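Local coordinates for inositol monophosphatase (Zymomonas mobilis, PDB 4N81) that hydrolyses phosphate monoesters as a magnesium-dependent member of the inositol monophosphatase superfamily, at the interface of chains A and B. Residues are numbered along the deposited sequence; one frame, centred on the assembly and turned at random. Chains: chain A/B, Inositol monophosphatase.

Contact 1: the interface of chains A and B. Residues chain A 29-30, 97; chain B 197.
The imidazole of B:His197 meets the aliphatic stem of A:Arg29, the two side chains crossing at about a right angle. The methylenes of A:Arg29 run above the level of the ring but past its NE2/CE1 rim: CG stands 3.5 Å from NE2 of B:His197, with CB and CD farther out on either side. At the same rim the backbone O of A:Arg29 meets CE1 of B:His197 at 3.3 Å, from beyond the ring and slightly out of its plane. With CG of A:Arg29 beside its own backbone N (chi1 -75°) and the chain extended to NE, the stem is carried past the NE2 corner. Beyond the ring, the guanidinium turns side-on to A:Gly97 and clasps one carbonyl with two nitrogens: NE of A:Arg29 bonds O of A:Gly97 at 2.8 Å and NH2 of A:Arg29 bonds the same O at 3.0 Å. That oxygen lies almost in the guanidinium plane, so the double grip restrains rotation of the group. ND1 of B:His197 is bridged through a water in the ring plane, 2.9 Å away, to O of A:Ala30. With an alanine in place of A:Arg29, the carbonyl of A:Gly97 would probably lose both donors and the NE2 rim of B:His197 its packing against CG and CD. A:Arg29 ties the segment after 3-10 helix 25-27 to the loop at A:Gly97, while its stem and the A:Ala30 water bridge meet chain B, likely steadying the dimer if this pairing persists in solution.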
loop_
_atom_site.group_PDB
_atom_site.type_symbol
_atom_site.label_atom_id
_atom_site.label_comp_id
_atom_site.label_asym_id
_atom_site.label_seq_id
_atom_site.Cartn_x
_atom_site.Cartn_y
_atom_site.Cartn_z
ATOM N N ARG A 29 12.703 -3.731 5.909
ATOM C CA ARG A 29 12.593 -5.188 5.748
ATOM C C ARG A 29 13.635 -6.017 6.493
ATOM O O ARG A 29 13.918 -7.154 6.146
ATOM C CB ARG A 29 12.561 -5.567 4.258
ATOM C CG ARG A 29 11.177 -5.226 3.667
ATOM C CD ARG A 29 10.995 -5.653 2.168
ATOM N NE ARG A 29 9.706 -5.122 1.687
ATOM C CZ ARG A 29 9.282 -5.207 0.421
ATOM N NH1 ARG A 29 10.028 -5.836 -0.487
ATOM N NH2 ARG A 29 8.163 -4.629 0.060
ATOM N N ALA A 30 14.167 -5.447 7.554
ATOM C CA ALA A 30 14.974 -6.176 8.522
ATOM C C ALA A 30 14.072 -7.065 9.428
ATOM O O ALA A 30 12.861 -6.818 9.582
ATOM C CB ALA A 30 15.803 -5.178 9.380
ATOM N N GLY A 97 6.926 -3.802 6.426
ATOM C CA GLY A 97 7.739 -4.053 5.240
ATOM C C GLY A 97 7.181 -3.418 3.975
ATOM O O GLY A 97 7.512 -3.838 2.859
ATOM N N HIS B 197 7.234 -10.668 6.854
ATOM C CA HIS B 197 6.891 -9.322 7.389
ATOM C C HIS B 197 5.433 -9.175 7.783
ATOM O O HIS B 197 5.022 -8.106 8.237
ATOM C CB HIS B 197 7.208 -8.258 6.312
ATOM C CG HIS B 197 8.613 -8.330 5.810
ATOM N ND1 HIS B 197 9.704 -8.230 6.651
ATOM C CD2 HIS B 197 9.107 -8.475 4.561
ATOM C CE1 HIS B 197 10.815 -8.336 5.938
ATOM N NE2 HIS B 197 10.479 -8.473 4.661
HETATM O O HOH W 1 10.493 -8.421 9.433
#

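Contact 2: the interface of chains A and B. Residues chain A 92-93, 96, 98; chain B 180-182.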
loop_
_atom_site.group_PDB
_atom_site.type_symbol
_atom_site.label_atom_id
_atom_site.label_comp_id
_atom_site.label_asym_id
_atom_site.label_seq_id
_atom_site.Cartn_x
_atom_site.Cartn_y
_atom_site.Cartn_z
ATOM N N ARG A 92 3.621 2.154 11.018
ATOM C CA ARG A 92 3.108 0.766 10.950
ATOM C C ARG A 92 3.329 0.090 9.582
ATOM O O ARG A 92 3.668 -1.116 9.524
ATOM C CB ARG A 92 1.613 0.777 11.336
ATOM C CG ARG A 92 1.438 1.321 12.771
ATOM C CD ARG A 92 0.280 0.721 13.550
ATOM N NE ARG A 92 -1.026 1.258 13.184
ATOM C CZ ARG A 92 -1.801 0.774 12.212
ATOM N NH1 ARG A 92 -1.388 -0.222 11.423
ATOM N NH2 ARG A 92 -2.985 1.332 11.973
ATOM N N ALA A 93 3.242 0.865 8.507
ATOM C CA ALA A 93 3.538 0.331 7.194
ATOM C C ALA A 93 4.998 -0.047 7.102
ATOM O O ALA A 93 5.347 -1.074 6.518
ATOM C CB ALA A 93 3.230 1.379 6.058
ATOM N N GLY A 96 5.576 -3.225 8.752
ATOM C CA GLY A 96 5.051 -4.308 7.912
ATOM C C GLY A 96 5.821 -4.526 6.609
ATOM O O GLY A 96 5.425 -5.346 5.763
ATOM N N ARG A 98 6.264 -2.452 4.134
ATOM C CA ARG A 98 5.697 -1.736 2.985
ATOM C C ARG A 98 6.399 -0.452 2.659
ATOM O O ARG A 98 6.683 0.338 3.557
ATOM C CB ARG A 98 4.240 -1.337 3.272
ATOM C CG ARG A 98 3.335 -2.591 3.588
ATOM C CD ARG A 98 1.923 -2.062 3.956
ATOM N NE ARG A 98 0.919 -3.154 3.927
ATOM C CZ ARG A 98 -0.384 -2.900 3.790
ATOM N NH1 ARG A 98 -0.802 -1.629 3.680
ATOM N NH2 ARG A 98 -1.252 -3.907 3.767
ATOM N N ASP B 180 -1.574 -5.627 15.368
ATOM C CA ASP B 180 -1.857 -4.532 14.430
ATOM C C ASP B 180 -2.445 -5.085 13.175
ATOM O O ASP B 180 -2.246 -6.259 12.895
ATOM C CB ASP B 180 -0.606 -3.780 13.997
ATOM C CG ASP B 180 -0.975 -2.427 13.312
ATOM O OD1 ASP B 180 -2.031 -1.826 13.687
ATOM O OD2 ASP B 180 -0.257 -1.996 12.378
ATOM N N THR B 181 -3.185 -4.242 12.453
ATOM C CA THR B 181 -3.787 -4.682 11.189
ATOM C C THR B 181 -3.396 -3.701 10.091
ATOM O O THR B 181 -3.541 -2.477 10.296
ATOM C CB THR B 181 -5.343 -4.713 11.356
ATOM O OG1 THR B 181 -5.671 -5.718 12.339
ATOM C CG2 THR B 181 -6.012 -5.097 10.057
ATOM N N LEU B 182 -2.911 -4.192 8.950
ATOM C CA LEU B 182 -2.588 -3.262 7.865
ATOM C C LEU B 182 -3.592 -3.526 6.773
ATOM O O LEU B 182 -4.080 -4.655 6.630
ATOM C CB LEU B 182 -1.191 -3.519 7.320
ATOM C CG LEU B 182 -0.056 -2.908 8.193
ATOM C CD1 LEU B 182 1.317 -3.307 7.600
ATOM C CD2 LEU B 182 -0.201 -1.342 8.297
HETATM O O HOH W 2 2.559 -2.679 11.794
HETATM O O HOH W 3 -3.721 0.522 9.292
#
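Apolar packing centres on B:Leu182, whose side chain enters between two arginines of chain A. Its CB sits over one face of the A:Arg98 guanidinium, displaced toward the rim, with CZ of A:Arg98 3.7 Å from CB of B:Leu182. The two side chains run past each other in opposite directions; A:Arg98 is extended from CG to NE (chi2 176°), which carries the guanidinium forward past the leucine and lays its face against CB. CD1 of B:Leu182 reaches NE of A:Arg98 and O of A:Arg92, each at 3.7 Å, and CA of A:Gly96 at 3.9 Å. CD2 faces the A:Arg92 side chain, whose position is uncertain. The charged pairing is between A:Arg92 and B:Asp180, a salt bridge through NH1 and OD2. Both residues are poorly ordered and the modelled approach is too short to be real, so its exact geometry is doubtful. As modelled, the A:Arg92 chain bends at chi2 and chi3 to fold its guanidinium toward strand 180-183 of B, where NH1 of A:Arg92 makes a weak, equally uncertain hydrogen bond of 3.3 Å to O of B:Thr181. Waters supplement the link. One, placed 2.9 Å from NH2 of A:Arg92 and also reaching the carbonyl of B:Thr181, shares that doubt; another, 3.0 Å from the backbone O of A:Arg92, depends less on the guanidinium, though it connects to the poorly ordered carboxylate of B:Asp180. In the fold, helix 91-95 of A begins at the final threonine of the DPIDGT motif bearing the predicted magnesium ligands A:Asp86, A:Ile88 and A:Asp89. The helix and the loop behind it therefore place a surface close in sequence to the metal site against strand 180-183 of the partner.

Contact 1 and contact 2 are neighbouring parts of one two-fold interface, the centres of their C-alpha atoms about 10 Å apart. They interlock in sequence on chain A: A:Gly97 of contact 1 lies between A:Gly96 and A:Arg98 of contact 2, so the loop after helix 91-95 serves both. On chain B they draw on different elements, strand 180-183 and the loop that follows helix 187-194. Symmetry repeats both with the chains exchanged. Should the dimer be the working form, as is common in this family, partner contacts would bear on a segment adjoining the predicted metal-binding motif.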